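Local atomic coordinates of 2,3,4,5-tetrahydropyridine-2,6-dicarboxylate N-succinyltransferase (Campylobacter jejuni, PDB entry 2RIJ), a protein that probably catalyses the succinyl-CoA-dependent conversion of cyclic tetrahydrodipicolinate into acyclic N-succinyl-L-2-amino-6-oxopimelate, a step of lysine biosynthesis. Residues 82-87 against 123-128. Numbering follows the deposited sequence. Where two conformers were deposited one is given.
Sequences VQTLKL and EFSFVC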
loop_
_atom_site.group_PDB
_atom_site.type_symbol
_atom_site.label_atom_id
_atom_site.label_comp_id
_atom_site.label_asym_id
_atom_site.label_seq_id
_atom_site.Cartn_x
_atom_site.Cartn_y
_atom_site.Cartn_z
ATOM N N VAL A 82 -49.055 -19.341 -36.272
ATOM C CA VAL A 82 -49.442 -17.964 -36.506
ATOM C C VAL A 82 -50.328 -17.915 -37.736
ATOM O O VAL A 82 -49.985 -18.481 -38.765
ATOM C CB VAL A 82 -48.197 -17.081 -36.752
ATOM C CG1 VAL A 82 -48.573 -15.640 -37.013
ATOM C CG2 VAL A 82 -47.206 -17.186 -35.567
ATOM N N GLN A 83 -51.455 -17.221 -37.658
ATOM C CA GLN A 83 -52.337 -17.107 -38.817
ATOM C C GLN A 83 -53.170 -15.858 -38.755
ATOM O O GLN A 83 -53.768 -15.565 -37.726
ATOM C CB GLN A 83 -53.275 -18.322 -38.859
ATOM C CG GLN A 83 -53.974 -18.564 -40.190
ATOM C CD GLN A 83 -53.060 -19.183 -41.250
ATOM O OE1 GLN A 83 -51.993 -19.716 -40.957
ATOM N NE2 GLN A 83 -53.469 -19.077 -42.476
ATOM N N THR A 84 -53.278 -15.173 -39.887
ATOM C CA THR A 84 -54.133 -13.985 -40.043
ATOM C C THR A 84 -55.569 -14.381 -39.887
ATOM O O THR A 84 -55.997 -15.390 -40.450
ATOM C CB THR A 84 -53.944 -13.363 -41.468
ATOM O OG1 THR A 84 -52.619 -12.877 -41.575
ATOM C CG2 THR A 84 -54.926 -12.215 -41.757
ATOM N N LEU A 85 -56.311 -13.586 -39.122
ATOM C CA LEU A 85 -57.740 -13.774 -38.932
ATOM C C LEU A 85 -58.542 -13.094 -40.054
ATOM O O LEU A 85 -58.261 -11.955 -40.452
ATOM C CB LEU A 85 -58.192 -13.208 -37.580
ATOM C CG LEU A 85 -57.733 -14.022 -36.379
ATOM C CD1 LEU A 85 -57.670 -13.090 -35.175
ATOM C CD2 LEU A 85 -58.708 -15.249 -36.160
ATOM N N LYS A 86 -59.512 -13.840 -40.566
ATOM C CA LYS A 86 -60.566 -13.341 -41.443
ATOM C C LYS A 86 -61.832 -13.106 -40.618
ATOM O O LYS A 86 -61.995 -13.699 -39.543
ATOM C CB LYS A 86 -60.829 -14.367 -42.547
ATOM C CG LYS A 86 -59.604 -14.596 -43.393
ATOM C CD LYS A 86 -59.869 -15.503 -44.535
ATOM C CE LYS A 86 -58.732 -15.424 -45.510
ATOM N NZ LYS A 86 -58.944 -16.273 -46.695
ATOM N N LEU A 87 -62.756 -12.306 -41.146
ATOM C CA LEU A 87 -64.026 -12.063 -40.441
ATOM C C LEU A 87 -64.741 -13.374 -40.143
ATOM O O LEU A 87 -65.308 -13.543 -39.075
ATOM C CB LEU A 87 -64.954 -11.135 -41.217
ATOM C CG LEU A 87 -66.201 -10.609 -40.492
ATOM C CD1 LEU A 87 -65.821 -9.974 -39.182
ATOM C CD2 LEU A 87 -66.993 -9.629 -41.432
ATOM N N GLU A 123 -55.117 -7.354 -40.389
ATOM C CA GLU A 123 -54.820 -6.470 -39.256
ATOM C C GLU A 123 -54.571 -7.308 -37.991
ATOM O O GLU A 123 -53.799 -6.922 -37.114
ATOM C CB GLU A 123 -56.055 -5.576 -39.059
ATOM C CG GLU A 123 -56.036 -4.570 -37.900
ATOM C CD GLU A 123 -55.375 -3.256 -38.256
ATOM O OE1 GLU A 123 -54.858 -3.149 -39.380
ATOM O OE2 GLU A 123 -55.392 -2.340 -37.414
ATOM N N PHE A 124 -55.277 -8.439 -37.881
ATOM C CA PHE A 124 -55.269 -9.264 -36.700
ATOM C C PHE A 124 -54.805 -10.678 -37.010
ATOM O O PHE A 124 -55.108 -11.245 -38.076
ATOM C CB PHE A 124 -56.657 -9.297 -36.067
ATOM C CG PHE A 124 -57.220 -7.956 -35.758
ATOM C CD1 PHE A 124 -56.876 -7.298 -34.603
ATOM C CD2 PHE A 124 -58.162 -7.373 -36.601
ATOM C CE1 PHE A 124 -57.408 -6.022 -34.296
ATOM C CE2 PHE A 124 -58.708 -6.111 -36.310
ATOM C CZ PHE A 124 -58.346 -5.443 -35.157
ATOM N N SER A 125 -54.050 -11.241 -36.077
ATOM C CA SER A 125 -53.470 -12.578 -36.246
ATOM C C SER A 125 -53.529 -13.353 -34.940
ATOM O O SER A 125 -53.224 -12.827 -33.863
ATOM C CB SER A 125 -52.011 -12.514 -36.706
ATOM O OG SER A 125 -51.880 -12.117 -38.062
ATOM N N PHE A 126 -53.937 -14.608 -35.047
ATOM C CA PHE A 126 -53.844 -15.542 -33.947
ATOM C C PHE A 126 -52.416 -16.063 -33.844
ATOM O O PHE A 126 -51.765 -16.394 -34.849
ATOM C CB PHE A 126 -54.785 -16.695 -34.175
ATOM C CG PHE A 126 -54.803 -17.694 -33.068
ATOM C CD1 PHE A 126 -55.457 -17.419 -31.880
ATOM C CD2 PHE A 126 -54.160 -18.917 -33.215
ATOM C CE1 PHE A 126 -55.496 -18.366 -30.876
ATOM C CE2 PHE A 126 -54.179 -19.854 -32.208
ATOM C CZ PHE A 126 -54.865 -19.598 -31.053
ATOM N N VAL A 127 -51.910 -16.085 -32.623
ATOM C CA VAL A 127 -50.517 -16.436 -32.353
ATOM C C VAL A 127 -50.553 -17.416 -31.206
ATOM O O VAL A 127 -51.133 -17.129 -30.185
ATOM C CB VAL A 127 -49.681 -15.185 -31.974
ATOM C CG1 VAL A 127 -48.219 -15.532 -31.790
ATOM C CG2 VAL A 127 -49.865 -14.081 -33.032
ATOM N N CYS A 128 -49.968 -18.591 -31.393
ATOM C CA CYS A 128 -49.853 -19.531 -30.299
ATOM C C CYS A 128 -48.535 -20.290 -30.284
ATOM O O CYS A 128 -47.902 -20.502 -31.325
ATOM C CB CYS A 128 -51.065 -20.466 -30.227
ATOM S SG CYS A 128 -51.047 -21.866 -31.309
HETATM O O HOH W 1 -52.685 -10.218 -39.931
HETATM O O HOH W 2 -57.381 -9.404 -39.811
#
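Gln-83 and Phe-126 form a hydrogen-bonded pair in an antiparallel β-sheet in the N-terminal part of the chain, where strand 80-84 lies against strand 124-129. The N-H of Gln-83 reaches Phe-126 O in the plane of that carbonyl, at 2.9 Å. Returning the bond, Phe-126 N donates a hydrogen bond to Gln-83 O at 2.8 Å, the donor tilted 25° from the carbonyl plane. Val-82 CA also approaches Phe-126 O, and Ser-125 CA approaches Gln-83 O, as CA-H...O contacts.

One further bond ties the residue after Thr-84 to the partner strand: Leu-85 N donates to Phe-124 O, nearly straight at the hydrogen (169°). A water adds a weak bond to the same oxygen and is hydrogen-bonded to Thr-84 OG1; Ser-125 OG joins this water in the conformer described, a less certain link because the side chain has two. Thr-84 OG1 stands anti to the carbonyl carbon (chi1 -65°), on the side of its own backbone N. A second water bridges Phe-124 N and Leu-85 O: it accepts from the former and lies 2.8 Å from Leu-85 O, to which it can donate, although it has more acceptors in reach than protons.

Apolar contacts differ on the two faces. Val-82 and Val-127 meet through CG2 and CG1 on the face that also bears Thr-84 and Ser-125, where helix 138-149 packs on both valines. Leu-85 crosses the Phe-124 side chain at about a right angle and, with Gln-83 and Phe-126, packs on Phe-67 of helix 57-69. Strand 27-35 pairs with the other edge of 124-129, so the latter is an inner strand, while the Phe-124 side chain packs on Met-192 of a second subunit. Leu-85 CD1 lies 4.0 Å from Phe-124 CB and equally far from Phe-126 N.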